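PDB 1LXN: UPF0045 protein MTH_1187 from Methanothermobacter thermautotrophicus, which is of unknown function but may bind thiamine or a related small molecule, and assembles as a homotetramer. Local coordinates for residues V8-T13 / E62-A67; E48-L53 / L76-R81. One frame throughout, in Å; residues are numbered along the deposited sequence.

Interaction 1 of 2, residues V8-T13 / E62-A67; sequences VIPLGT and EAVLQA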
ATOM      1  N   VAL A   8      -5.174   2.702   3.721  1.00 20.22           N
ATOM      2  CA  VAL A   8      -6.595   2.849   3.445  1.00 21.33           C
ATOM      3  C   VAL A   8      -7.227   2.923   4.826  1.00 22.21           C
ATOM      4  O   VAL A   8      -7.188   1.954   5.579  1.00 24.45           O
ATOM      5  CB  VAL A   8      -7.152   1.634   2.679  1.00 21.46           C
ATOM      6  CG1 VAL A   8      -8.613   1.874   2.315  1.00 19.99           C
ATOM      7  CG2 VAL A   8      -6.327   1.385   1.424  1.00 18.92           C
ATOM      8  N   ILE A   9      -7.795   4.074   5.163  1.00 20.82           N
ATOM      9  CA  ILE A   9      -8.381   4.266   6.480  1.00 19.92           C
ATOM     10  C   ILE A   9      -9.876   4.561   6.439  1.00 19.79           C
ATOM     11  O   ILE A   9     -10.298   5.617   5.987  1.00 19.43           O
ATOM     12  CB  ILE A   9      -7.672   5.429   7.223  1.00 19.82           C
ATOM     13  CG1 ILE A   9      -6.153   5.219   7.195  1.00 19.31           C
ATOM     14  CG2 ILE A   9      -8.163   5.511   8.661  1.00 19.55           C
ATOM     15  CD1 ILE A   9      -5.351   6.342   7.845  1.00 20.58           C
ATOM     16  N   PRO A  10     -10.700   3.610   6.894  1.00 19.74           N
ATOM     17  CA  PRO A  10     -12.146   3.849   6.885  1.00 18.67           C
ATOM     18  C   PRO A  10     -12.473   4.794   8.035  1.00 17.90           C
ATOM     19  O   PRO A  10     -11.889   4.685   9.113  1.00 16.16           O
ATOM     20  CB  PRO A  10     -12.728   2.449   7.080  1.00 18.77           C
ATOM     21  CG  PRO A  10     -11.679   1.768   7.931  1.00 19.11           C
ATOM     22  CD  PRO A  10     -10.381   2.228   7.299  1.00 18.39           C
ATOM     23  N   LEU A  11     -13.387   5.728   7.795  1.00 18.16           N
ATOM     24  CA  LEU A  11     -13.784   6.705   8.804  1.00 19.31           C
ATOM     25  C   LEU A  11     -15.244   6.504   9.243  1.00 20.55           C
ATOM     26  O   LEU A  11     -16.083   6.082   8.453  1.00 20.88           O
ATOM     27  CB  LEU A  11     -13.601   8.117   8.239  1.00 20.07           C
ATOM     28  CG  LEU A  11     -12.222   8.453   7.653  1.00 20.50           C
ATOM     29  CD1 LEU A  11     -12.226   9.882   7.120  1.00 18.53           C
ATOM     30  CD2 LEU A  11     -11.153   8.296   8.730  1.00 17.03           C
ATOM     31  N   GLY A  12     -15.541   6.820  10.502  1.00 21.14           N
ATOM     32  CA  GLY A  12     -16.894   6.658  11.009  1.00 22.96           C
ATOM     33  C   GLY A  12     -17.262   5.191  11.156  1.00 25.25           C
ATOM     34  O   GLY A  12     -18.414   4.804  10.990  1.00 26.16           O
ATOM     35  N   THR A  13     -16.263   4.386  11.491  1.00 24.10           N
ATOM     36  CA  THR A  13     -16.393   2.940  11.647  1.00 25.71           C
ATOM     37  C   THR A  13     -17.063   2.484  12.958  1.00 25.80           C
ATOM     38  O   THR A  13     -17.546   1.355  13.057  1.00 24.27           O
ATOM     39  CB  THR A  13     -14.971   2.310  11.491  1.00 25.48           C
ATOM     40  OG1 THR A  13     -14.733   2.035  10.101  1.00 28.66           O
ATOM     41  CG2 THR A  13     -14.808   1.053  12.300  1.00 30.10           C
ATOM     42  N   GLU A  62     -11.491   0.087  -2.896  1.00 21.49           N
ATOM     43  CA  GLU A  62     -12.834  -0.455  -3.119  1.00 23.62           C
ATOM     44  C   GLU A  62     -13.196  -1.560  -2.133  1.00 23.59           C
ATOM     45  O   GLU A  62     -14.347  -1.667  -1.725  1.00 22.21           O
ATOM     46  CB  GLU A  62     -12.956  -1.016  -4.542  1.00 27.16           C
ATOM     47  CG  GLU A  62     -12.490  -0.070  -5.638  1.00 35.73           C
ATOM     48  CD  GLU A  62     -13.585   0.837  -6.163  1.00 41.51           C
ATOM     49  OE1 GLU A  62     -14.507   1.184  -5.388  1.00 43.57           O
ATOM     50  OE2 GLU A  62     -13.512   1.213  -7.357  1.00 43.90           O
ATOM     51  N   ALA A  63     -12.220  -2.387  -1.767  1.00 21.69           N
ATOM     52  CA  ALA A  63     -12.472  -3.483  -0.837  1.00 22.61           C
ATOM     53  C   ALA A  63     -12.940  -2.965   0.518  1.00 21.60           C
ATOM     54  O   ALA A  63     -13.764  -3.593   1.175  1.00 22.03           O
ATOM     55  CB  ALA A  63     -11.212  -4.340  -0.667  1.00 21.28           C
ATOM     56  N   VAL A  64     -12.417  -1.818   0.936  1.00 21.74           N
ATOM     57  CA  VAL A  64     -12.808  -1.248   2.217  1.00 20.61           C
ATOM     58  C   VAL A  64     -14.229  -0.698   2.143  1.00 21.93           C
ATOM     59  O   VAL A  64     -14.988  -0.780   3.115  1.00 21.08           O
ATOM     60  CB  VAL A  64     -11.817  -0.158   2.662  1.00 20.34           C
ATOM     61  CG1 VAL A  64     -12.304   0.518   3.934  1.00 18.89           C
ATOM     62  CG2 VAL A  64     -10.452  -0.794   2.895  1.00 19.83           C
ATOM     63  N   LEU A  65     -14.596  -0.145   0.992  1.00 21.02           N
ATOM     64  CA  LEU A  65     -15.950   0.361   0.822  1.00 22.06           C
ATOM     65  C   LEU A  65     -16.888  -0.848   0.793  1.00 23.16           C
ATOM     66  O   LEU A  65     -17.946  -0.832   1.415  1.00 21.30           O
ATOM     67  CB  LEU A  65     -16.082   1.143  -0.488  1.00 21.51           C
ATOM     68  CG  LEU A  65     -15.472   2.549  -0.545  1.00 24.89           C
ATOM     69  CD1 LEU A  65     -15.376   3.028  -2.003  1.00 23.12           C
ATOM     70  CD2 LEU A  65     -16.326   3.499   0.288  1.00 23.35           C
ATOM     71  N   GLN A  66     -16.492  -1.894   0.070  1.00 23.25           N
ATOM     72  CA  GLN A  66     -17.309  -3.098  -0.027  1.00 28.40           C
ATOM     73  C   GLN A  66     -17.455  -3.762   1.329  1.00 27.61           C
ATOM     74  O   GLN A  66     -18.471  -4.383   1.611  1.00 27.78           O
ATOM     75  CB  GLN A  66     -16.700  -4.107  -1.002  1.00 31.35           C
ATOM     76  CG  GLN A  66     -16.738  -3.671  -2.447  1.00 39.62           C
ATOM     77  CD  GLN A  66     -16.628  -4.846  -3.405  1.00 43.49           C
ATOM     78  OE1 GLN A  66     -15.738  -5.695  -3.273  1.00 46.30           O
ATOM     79  NE2 GLN A  66     -17.535  -4.900  -4.379  1.00 44.14           N
ATOM     80  N   ALA A  67     -16.421  -3.629   2.151  1.00 27.71           N
ATOM     81  CA  ALA A  67     -16.406  -4.203   3.487  1.00 27.47           C
ATOM     82  C   ALA A  67     -17.468  -3.542   4.361  1.00 27.58           C
ATOM     83  O   ALA A  67     -17.793  -4.043   5.432  1.00 29.49           O
ATOM     84  CB  ALA A  67     -15.020  -4.023   4.108  1.00 27.50           C
TER
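Val-64, on the last turns of helix 50-66, packs against Val-8 and Pro-10 at the far end of strand 2-10, where the helical layer of this ferredoxin-like fold lies on one face of its four-stranded antiparallel sheet. The two methyls of Val-64 divide the work. CG2 takes Val-8, meeting its CG1 methyl at 3.3 Å, which is tighter than ordinary van der Waals contact; CG1 takes Pro-10, touching the CB corner of the ring at 3.7 Å. The valines do not meet head on; each reaches beyond the other, methyl alongside methyl. In Val-8, CG1 stands anti to the backbone N (chi1 -176°), and this turns that methyl toward the helix. Between the two strand residues, the backbone of Ile-9 pairs with Tyr-73 of the neighbouring strand.

Further out, Val-72 touches both Val-8 and Val-64, while Ala-25 and Tyr-21 of helix 19-29 close in on Val-64 and Pro-10 respectively. Ser-69, in the loop after the helix, reaches Val-64 and Pro-10 as well. All three touching residues are buried, and even the CB of Val-64 comes within 3.8 Å of Val-8 CG1.

Interaction 2 of 2, residues E48-L53 / L76-R81; sequences EDLDEL and LKIDDR
Leu-53 sets its CG anti to the backbone N (chi1 -179°), extending the branch toward the sheet, while Ile-78 turns its CG1 anti to its own carbonyl carbon and raises the longer arm, ending in CD1, to meet it. The two side chains pass flank to flank, not end to end. Leu-53 CD2 does the touching, at 4.1 Å from Ile-78 CD1 and equally far from its CG1, so the leucine methyl lies along the last bond of the isoleucine rather than against one carbon. Leu-50, a turn earlier, adds a looser contact on the more exposed side: its CD2 stands 4.4 Å from Ile-78 CD1, and its CD1 lies 4.2 Å from Asp-80 OD2.

Here the first turn of helix 50-66 packs on strand 72-79, outermost in this chain's sheet. Asp-49 is the N-cap; its OD1 accepts from Glu-52 N at 2.9 Å, nearly straight at 166°, on the syn side but 30° out of the carboxylate plane. Ile-2 touches Leu-50, Ile-78 and Asp-80, and Leu-45 and Ala-47 pack on Leu-53. The carboxylate of Asp-80 has its strong partner in Arg-82, a salt bridge through OD1. The chemistry across the contact is therefore mainly loose dispersion between branched methyls, with one methyl beside a carboxylate, partly open to solvent; the polar bonds noted do not bridge the two segments.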
ATOM      1  N   GLU A  48       6.027  -3.042 -11.073  1.00 25.85           N
ATOM      2  CA  GLU A  48       6.842  -2.916 -12.274  1.00 27.71           C
ATOM      3  C   GLU A  48       6.402  -1.739 -13.135  1.00 26.43           C
ATOM      4  O   GLU A  48       7.151  -1.278 -13.992  1.00 24.99           O
ATOM      5  CB  GLU A  48       6.765  -4.199 -13.102  1.00 31.80           C
ATOM      6  CG  GLU A  48       7.604  -5.344 -12.569  1.00 38.29           C
ATOM      7  CD  GLU A  48       7.363  -6.635 -13.336  1.00 43.88           C
ATOM      8  OE1 GLU A  48       8.173  -7.577 -13.179  1.00 46.81           O
ATOM      9  OE2 GLU A  48       6.360  -6.707 -14.088  1.00 45.48           O
ATOM     10  N   ASP A  49       5.183  -1.265 -12.928  1.00 24.98           N
ATOM     11  CA  ASP A  49       4.688  -0.131 -13.700  1.00 24.32           C
ATOM     12  C   ASP A  49       3.566   0.583 -12.961  1.00 22.18           C
ATOM     13  O   ASP A  49       2.943   0.023 -12.064  1.00 21.21           O
ATOM     14  CB  ASP A  49       4.225  -0.586 -15.092  1.00 26.53           C
ATOM     15  CG  ASP A  49       3.118  -1.622 -15.036  1.00 28.13           C
ATOM     16  OD1 ASP A  49       1.955  -1.256 -14.784  1.00 29.31           O
ATOM     17  OD2 ASP A  49       3.417  -2.811 -15.243  1.00 33.73           O
ATOM     18  N   LEU A  50       3.321   1.828 -13.341  1.00 21.43           N
ATOM     19  CA  LEU A  50       2.299   2.637 -12.699  1.00 22.18           C
ATOM     20  C   LEU A  50       0.891   2.098 -12.844  1.00 21.66           C
ATOM     21  O   LEU A  50       0.082   2.247 -11.929  1.00 20.65           O
ATOM     22  CB  LEU A  50       2.366   4.075 -13.222  1.00 23.95           C
ATOM     23  CG  LEU A  50       3.585   4.830 -12.695  1.00 28.39           C
ATOM     24  CD1 LEU A  50       3.782   6.136 -13.458  1.00 30.55           C
ATOM     25  CD2 LEU A  50       3.393   5.081 -11.201  1.00 27.48           C
ATOM     26  N   ASP A  51       0.594   1.473 -13.984  1.00 21.12           N
ATOM     27  CA  ASP A  51      -0.733   0.910 -14.203  1.00 20.06           C
ATOM     28  C   ASP A  51      -1.090  -0.135 -13.137  1.00 20.62           C
ATOM     29  O   ASP A  51      -2.149  -0.038 -12.523  1.00 20.24           O
ATOM     30  CB  ASP A  51      -0.847   0.285 -15.604  1.00 21.55           C
ATOM     31  CG  ASP A  51      -1.076   1.326 -16.702  1.00 24.09           C
ATOM     32  OD1 ASP A  51      -1.528   2.450 -16.391  1.00 25.85           O
ATOM     33  OD2 ASP A  51      -0.825   1.014 -17.887  1.00 26.91           O
ATOM     34  N   GLU A  52      -0.219  -1.121 -12.914  1.00 19.25           N
ATOM     35  CA  GLU A  52      -0.486  -2.161 -11.913  1.00 21.30           C
ATOM     36  C   GLU A  52      -0.693  -1.553 -10.536  1.00 22.46           C
ATOM     37  O   GLU A  52      -1.631  -1.916  -9.819  1.00 21.15           O
ATOM     38  CB  GLU A  52       0.665  -3.169 -11.810  1.00 22.65           C
ATOM     39  CG  GLU A  52       0.632  -4.292 -12.817  1.00 30.24           C
ATOM     40  CD  GLU A  52      -0.672  -5.078 -12.817  1.00 28.51           C
ATOM     41  OE1 GLU A  52      -0.952  -5.832 -11.852  1.00 25.94           O
ATOM     42  OE2 GLU A  52      -1.416  -4.932 -13.806  1.00 29.01           O
ATOM     43  N   LEU A  53       0.204  -0.643 -10.162  1.00 21.40           N
ATOM     44  CA  LEU A  53       0.112   0.017  -8.871  1.00 20.69           C
ATOM     45  C   LEU A  53      -1.246   0.703  -8.695  1.00 20.07           C
ATOM     46  O   LEU A  53      -1.919   0.488  -7.686  1.00 20.32           O
ATOM     47  CB  LEU A  53       1.245   1.035  -8.711  1.00 18.83           C
ATOM     48  CG  LEU A  53       1.290   1.795  -7.380  1.00 21.22           C
ATOM     49  CD1 LEU A  53       1.318   0.822  -6.206  1.00 21.00           C
ATOM     50  CD2 LEU A  53       2.528   2.677  -7.359  1.00 24.30           C
ATOM     51  N   LEU A  76      -1.552   7.490  -0.698  1.00 20.45           N
ATOM     52  CA  LEU A  76      -0.599   6.755  -1.509  1.00 20.08           C
ATOM     53  C   LEU A  76       0.636   7.614  -1.729  1.00 20.64           C
ATOM     54  O   LEU A  76       0.531   8.763  -2.150  1.00 21.02           O
ATOM     55  CB  LEU A  76      -1.215   6.403  -2.865  1.00 18.78           C
ATOM     56  CG  LEU A  76      -0.275   5.745  -3.880  1.00 20.50           C
ATOM     57  CD1 LEU A  76       0.099   4.350  -3.408  1.00 17.98           C
ATOM     58  CD2 LEU A  76      -0.951   5.685  -5.249  1.00 17.68           C
ATOM     59  N   LYS A  77       1.801   7.059  -1.416  1.00 20.60           N
ATOM     60  CA  LYS A  77       3.064   7.750  -1.623  1.00 22.26           C
ATOM     61  C   LYS A  77       3.805   6.919  -2.654  1.00 21.75           C
ATOM     62  O   LYS A  77       3.933   5.706  -2.500  1.00 20.71           O
ATOM     63  CB  LYS A  77       3.904   7.800  -0.345  1.00 25.30           C
ATOM     64  CG  LYS A  77       3.310   8.588   0.802  1.00 31.25           C
ATOM     65  CD  LYS A  77       4.341   8.776   1.924  1.00 35.25           C
ATOM     66  CE  LYS A  77       4.969   7.448   2.361  1.00 36.75           C
ATOM     67  NZ  LYS A  77       5.996   7.606   3.437  1.00 35.22           N
ATOM     68  N   ILE A  78       4.286   7.569  -3.704  1.00 21.59           N
ATOM     69  CA  ILE A  78       5.016   6.877  -4.751  1.00 22.22           C
ATOM     70  C   ILE A  78       6.430   7.430  -4.895  1.00 22.83           C
ATOM     71  O   ILE A  78       6.631   8.643  -5.018  1.00 25.16           O
ATOM     72  CB  ILE A  78       4.315   7.022  -6.126  1.00 21.79           C
ATOM     73  CG1 ILE A  78       2.859   6.564  -6.039  1.00 21.79           C
ATOM     74  CG2 ILE A  78       5.056   6.197  -7.171  1.00 21.53           C
ATOM     75  CD1 ILE A  78       2.089   6.743  -7.335  1.00 19.95           C
ATOM     76  N   ASP A  79       7.410   6.537  -4.862  1.00 22.92           N
ATOM     77  CA  ASP A  79       8.803   6.921  -5.046  1.00 21.92           C
ATOM     78  C   ASP A  79       9.199   6.236  -6.352  1.00 21.51           C
ATOM     79  O   ASP A  79       9.477   5.046  -6.380  1.00 21.97           O
ATOM     80  CB  ASP A  79       9.672   6.410  -3.893  1.00 22.30           C
ATOM     81  CG  ASP A  79      11.130   6.852  -4.018  1.00 24.59           C
ATOM     82  OD1 ASP A  79      11.965   6.390  -3.217  1.00 26.71           O
ATOM     83  OD2 ASP A  79      11.444   7.665  -4.915  1.00 24.40           O
ATOM     84  N   ASP A  80       9.201   6.995  -7.437  1.00 23.02           N
ATOM     85  CA  ASP A  80       9.525   6.446  -8.745  1.00 22.92           C
ATOM     86  C   ASP A  80      10.910   6.900  -9.186  1.00 23.27           C
ATOM     87  O   ASP A  80      11.082   8.026  -9.651  1.00 22.49           O
ATOM     88  CB  ASP A  80       8.465   6.905  -9.751  1.00 23.36           C
ATOM     89  CG  ASP A  80       8.564   6.190 -11.084  1.00 25.19           C
ATOM     90  OD1 ASP A  80       9.469   5.342 -11.257  1.00 24.77           O
ATOM     91  OD2 ASP A  80       7.726   6.488 -11.966  1.00 25.38           O
ATOM     92  N   ARG A  81      11.897   6.022  -9.032  1.00 21.85           N
ATOM     93  CA  ARG A  81      13.263   6.359  -9.410  1.00 23.91           C
ATOM     94  C   ARG A  81      13.648   5.646 -10.702  1.00 24.96           C
ATOM     95  O   ARG A  81      13.700   4.416 -10.757  1.00 24.25           O
ATOM     96  CB  ARG A  81      14.234   5.990  -8.284  1.00 22.65           C
ATOM     97  CG  ARG A  81      15.651   6.480  -8.532  1.00 21.36           C
ATOM     98  CD  ARG A  81      16.551   6.266  -7.332  1.00 21.95           C
ATOM     99  NE  ARG A  81      17.880   6.825  -7.562  1.00 22.74           N
ATOM    100  CZ  ARG A  81      18.903   6.716  -6.721  1.00 23.10           C
ATOM    101  NH1 ARG A  81      18.760   6.067  -5.569  1.00 18.57           N
ATOM    102  NH2 ARG A  81      20.080   7.241  -7.044  1.00 23.81           N
TER

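How the interactions relate
Both interactions lay helix 50-66 on the same sheet, interaction 2 near its first turn and interaction 1 near its last, with their centres 22 Å apart on opposite sides of the chain's centre. Interaction 1 meets strand 2-10, an inner strand, and all its touching residues are buried; interaction 2 meets the neighbouring strand 72-79, outermost within this chain, and is half at the surface. Each is mainly apolar across the interface. The inner one is short-branched and tight, whereas the outer one joins longer side chains at looser spacing, with acidic groups close by. Together they seat the two ends of one helix on adjacent strands.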